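PDB 3G7N: lipase from Penicillium expansum, which hydrolyses triacylglycerols and related acylglycerol lipids, releasing free fatty acids, as a secreted alkaline lipase of the alpha/beta hydrolase superfamily. Local coordinates for residues His131-Ala136 / Asn160-Gly165; Ser156-Ala161 / Gly178-Gly183. One frame throughout, in Å; residues are numbered along the deposited sequence.

Contact 1: residues His131-Ala136 / Asn160-Gly165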
# COMPACT_ATOMS: atom_id res chain seq x y z
N HIS A 131 -1.78 2.37 -4.43
CA HIS A 131 -3.11 2.98 -4.26
C HIS A 131 -4.23 1.97 -4.61
O HIS A 131 -4.12 1.20 -5.55
CB HIS A 131 -3.20 4.21 -5.16
CG HIS A 131 -4.59 4.77 -5.28
ND1 HIS A 131 -5.43 4.44 -6.31
CD2 HIS A 131 -5.22 5.74 -4.57
CE1 HIS A 131 -6.55 5.13 -6.20
NE2 HIS A 131 -6.45 5.93 -5.16
N SER A 132 -5.32 2.03 -3.83
CA SER A 132 -6.53 1.23 -4.07
C SER A 132 -6.19 -0.26 -3.92
O SER A 132 -5.69 -0.65 -2.86
CB SER A 132 -7.17 1.62 -5.41
OG SER A 132 -8.44 0.98 -5.53
N LEU A 133 -6.45 -1.10 -4.92
CA LEU A 133 -5.98 -2.48 -4.85
C LEU A 133 -4.47 -2.52 -4.64
O LEU A 133 -3.96 -3.42 -3.97
CB LEU A 133 -6.36 -3.26 -6.12
CG LEU A 133 -5.81 -4.70 -6.21
CD1 LEU A 133 -6.32 -5.62 -5.10
CD2 LEU A 133 -6.07 -5.33 -7.60
N GLY A 134 -3.74 -1.57 -5.25
CA GLY A 134 -2.31 -1.44 -4.99
C GLY A 134 -1.98 -1.18 -3.53
O GLY A 134 -0.92 -1.59 -3.04
N GLY A 135 -2.86 -0.47 -2.83
CA GLY A 135 -2.73 -0.28 -1.38
C GLY A 135 -3.04 -1.52 -0.58
O GLY A 135 -2.31 -1.87 0.35
N ALA A 136 -4.06 -2.26 -1.01
CA ALA A 136 -4.35 -3.55 -0.37
C ALA A 136 -3.16 -4.49 -0.58
O ALA A 136 -2.75 -5.21 0.35
CB ALA A 136 -5.64 -4.16 -0.94
N ASN A 160 -5.64 4.72 0.20
CA ASN A 160 -7.04 4.51 -0.19
C ASN A 160 -7.41 3.02 -0.23
O ASN A 160 -8.11 2.57 -1.14
CB ASN A 160 -7.39 5.20 -1.54
CG ASN A 160 -7.12 6.71 -1.53
OD1 ASN A 160 -6.20 7.18 -0.85
ND2 ASN A 160 -7.89 7.46 -2.31
N ALA A 161 -6.96 2.27 0.78
CA ALA A 161 -7.05 0.81 0.78
C ALA A 161 -8.20 0.28 1.60
O ALA A 161 -8.49 0.77 2.68
CB ALA A 161 -5.76 0.19 1.27
N PHE A 162 -8.80 -0.80 1.11
CA PHE A 162 -9.72 -1.60 1.90
C PHE A 162 -8.95 -2.58 2.79
O PHE A 162 -7.81 -2.93 2.49
CB PHE A 162 -10.70 -2.34 0.97
CG PHE A 162 -10.04 -3.12 -0.13
CD1 PHE A 162 -9.70 -4.45 0.06
CD2 PHE A 162 -9.79 -2.54 -1.36
CE1 PHE A 162 -9.15 -5.20 -0.97
CE2 PHE A 162 -9.22 -3.29 -2.39
CZ PHE A 162 -8.96 -4.64 -2.21
N PRO A 163 -9.56 -3.02 3.91
CA PRO A 163 -8.91 -4.00 4.78
C PRO A 163 -9.00 -5.39 4.15
O PRO A 163 -9.86 -5.62 3.29
CB PRO A 163 -9.74 -3.94 6.06
CG PRO A 163 -11.16 -3.66 5.53
CD PRO A 163 -10.93 -2.70 4.36
N ILE A 164 -8.07 -6.29 4.49
CA ILE A 164 -7.93 -7.52 3.72
C ILE A 164 -8.02 -8.82 4.50
O ILE A 164 -7.81 -9.88 3.92
CB ILE A 164 -6.65 -7.55 2.84
CG1 ILE A 164 -5.38 -7.62 3.69
CG2 ILE A 164 -6.58 -6.29 1.96
CD1 ILE A 164 -4.14 -8.02 2.88
N GLY A 165 -8.23 -8.74 5.80
CA GLY A 165 -8.23 -9.99 6.57
C GLY A 165 -8.93 -9.85 7.89
O GLY A 165 -9.48 -8.80 8.25
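Phe162 and Ala136 meet ring to methyl, in the apolar half of a contact whose other half is polar. Phe162 CG stands between the backbone N and the carbonyl carbon, and from there the ring meets the start of helix 133-148: CE1 lies 3.7 Å from Ala136 CB, and CZ touches that same methyl and Leu133 CD1. Ala136 CB sits over one face, displaced toward the rim, 3.9 Å from the ring centroid in a CH-pi contact, whereas Leu133 CD1 reaches the edge near the ring plane. Ile164 adds CG2 at 3.7 Å from Ala136 CB, so the methyl meets the ring on one flank and the branched chain on an adjacent one, and Val99 of helix 97-120 touches Ala136, Phe162 and Ile164.

Followed outward, Asn160 has its CB 3.8 Å from His131 CD2, CG approaches the same carbon at 3.7 Å, and ND2 ends near the edge of the imidazole, 3.5 Å from His131 NE2, with amide and ring planes 52° apart. No hydrogen bond joins the two: ND2 is bound by Ala243 O, OD1 by Ser244 OG, and His131 by Tyr22 OH and His241 O. Between these halves, Ser132 CA makes a CA-H...O contact of 3.6 Å to Asn160 O, a buried oxygen with no other partner in the model, and Ala161 CB rests against the backbone of Gly135, where a methyl would be tight. Ser132, the nucleophile, has phi 64° and psi -124°, the strained turn between strand and helix that defines the nucleophile elbow of alpha/beta hydrolases.

Contact 2: residues Ser156-Ala161 / Gly178-Gly183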
# COMPACT_ATOMS: atom_id res chain seq x y z
N SER A 156 5.89 1.35 4.83
CA SER A 156 4.96 1.04 3.76
C SER A 156 3.81 2.03 3.80
O SER A 156 3.27 2.33 4.89
CB SER A 156 4.42 -0.39 3.92
OG SER A 156 5.50 -1.35 3.87
N ASN A 157 3.38 2.51 2.63
CA ASN A 157 2.29 3.48 2.52
C ASN A 157 1.20 2.95 1.60
O ASN A 157 1.39 2.92 0.38
CB ASN A 157 2.82 4.80 1.97
CG ASN A 157 3.80 5.48 2.92
OD1 ASN A 157 3.45 5.79 4.05
ND2 ASN A 157 5.03 5.69 2.45
N ALA A 158 0.14 2.43 2.21
CA ALA A 158 -1.03 1.97 1.46
C ALA A 158 -2.02 3.12 1.34
O ALA A 158 -2.46 3.66 2.37
CB ALA A 158 -1.69 0.79 2.17
N LEU A 159 -2.35 3.52 0.12
CA LEU A 159 -3.25 4.65 -0.09
C LEU A 159 -4.64 4.17 -0.48
O LEU A 159 -4.81 3.31 -1.36
CB LEU A 159 -2.70 5.57 -1.17
CG LEU A 159 -1.26 6.05 -0.92
CD1 LEU A 159 -0.80 6.93 -2.07
CD2 LEU A 159 -1.11 6.78 0.41
N ASN A 160 -5.64 4.72 0.20
CA ASN A 160 -7.04 4.51 -0.19
C ASN A 160 -7.41 3.02 -0.23
O ASN A 160 -8.11 2.57 -1.14
CB ASN A 160 -7.39 5.20 -1.54
CG ASN A 160 -7.12 6.71 -1.53
OD1 ASN A 160 -6.20 7.18 -0.85
ND2 ASN A 160 -7.89 7.46 -2.31
N ALA A 161 -6.96 2.27 0.78
CA ALA A 161 -7.05 0.81 0.78
C ALA A 161 -8.20 0.28 1.60
O ALA A 161 -8.49 0.77 2.68
CB ALA A 161 -5.76 0.19 1.27
N GLY A 178 8.78 -2.33 11.52
CA GLY A 178 8.47 -1.51 10.35
C GLY A 178 7.16 -0.78 10.52
O GLY A 178 6.34 -1.15 11.36
N THR A 179 7.02 0.33 9.80
CA THR A 179 5.89 1.22 9.93
C THR A 179 4.96 1.06 8.74
O THR A 179 5.35 1.33 7.60
CB THR A 179 6.35 2.68 10.04
OG1 THR A 179 7.26 2.79 11.15
CG2 THR A 179 5.19 3.64 10.24
N PHE A 180 3.72 0.66 9.01
CA PHE A 180 2.66 0.60 8.00
C PHE A 180 1.71 1.77 8.15
O PHE A 180 1.07 1.93 9.21
CB PHE A 180 1.92 -0.73 8.08
CG PHE A 180 0.80 -0.86 7.08
CD1 PHE A 180 1.08 -0.84 5.72
CD2 PHE A 180 -0.51 -1.03 7.48
CE1 PHE A 180 0.04 -0.85 4.78
CE2 PHE A 180 -1.54 -1.15 6.54
CZ PHE A 180 -1.26 -1.04 5.19
N ASN A 181 1.62 2.59 7.10
CA ASN A 181 0.74 3.75 7.10
C ASN A 181 -0.40 3.51 6.12
O ASN A 181 -0.19 3.02 5.01
CB ASN A 181 1.51 5.00 6.66
CG ASN A 181 2.63 5.33 7.59
OD1 ASN A 181 2.47 5.22 8.81
ND2 ASN A 181 3.81 5.52 7.02
N ARG A 182 -1.62 3.91 6.51
CA ARG A 182 -2.78 3.93 5.60
C ARG A 182 -3.15 5.36 5.31
O ARG A 182 -3.71 6.03 6.19
CB ARG A 182 -3.96 3.18 6.24
CG ARG A 182 -3.67 1.73 6.41
CD ARG A 182 -4.92 0.95 6.82
NE ARG A 182 -5.37 1.33 8.16
CZ ARG A 182 -6.51 1.95 8.44
NH1 ARG A 182 -7.29 2.47 7.48
NH2 ARG A 182 -6.86 2.11 9.71
N GLY A 183 -2.82 5.86 4.13
CA GLY A 183 -3.09 7.25 3.80
C GLY A 183 -4.36 7.37 2.99
O GLY A 183 -4.42 6.85 1.86
O HOH W 1 -7.13 2.27 4.60
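Asn157 and Asn181 lie side by side on neighbouring parallel strands, their amide planes only 20° apart. Asn181 ND2 donates to Asn157 OD1 at 3.0 Å, a fairly straight bond (164°) that leaves from within the amide plane of Asn181 and arrives tilted from the carbonyl plane of Asn157. Both CG atoms are anti to their own carbonyl carbon (chi1 near -60°), which places the two CG atoms alike. An alanine at Asn181 would probably leave Asn157 OD1 without this donor and its amide freer to turn.

On the sheet face that carries Phe180, the Phe180 ring meets two residues of the neighbouring strand: CD1 lies 3.8 Å from Ser156 CB, which comes in at the ring edge, and CE1 reaches Ala158 CB at 3.5 Å. His142 meets this ring and also binds Ser156 OG, while Tyr204 stacks on it.

Behind both pairs stands the backbone ladder. Ser156 N bonds Thr179 O, Asn181 N bonds Ser156 O at 2.8 Å, and Ala158 N bonds Asn181 O. Gly183 N then takes Ala158 O, and Asn160 N takes Gly183 O at 3.0 Å. A side chain at Gly183 would run into Leu159 CD2. Farther out, a water bridges Ala161 O and Arg182 NH1, the guanidinium also binding Gln223. The chemistry implies that five backbone bonds fix the parallel register within this beta-alpha-beta unit, while the Asn181-Asn157 bond adds a side-chain link on the face opposite Phe180.

Contacts 1 and 2 share Asn160 and Ala161, and their centres are 9 Å apart, so the turn just after strand 154-159 serves both. There, after the last bond from Asn160 N to Gly183 O, the chain leaves strand 179-185 and turns to face the nucleophile elbow. Two touches join them: Ser132 N lies 2.8 Å from Leu159 O, a probable hydrogen bond, and Gly135 O packs against Ala158 CB at 3.3 Å. Contact 1 holds the nucleophile Ser132, whose OG hydrogen-bonds His241 NE2, the side chains about 3 Å apart at nearest atoms. The strand pair of contact 2 thus ends next to the catalytic triad, with the Asn160 side chain about as close to that of Asp188.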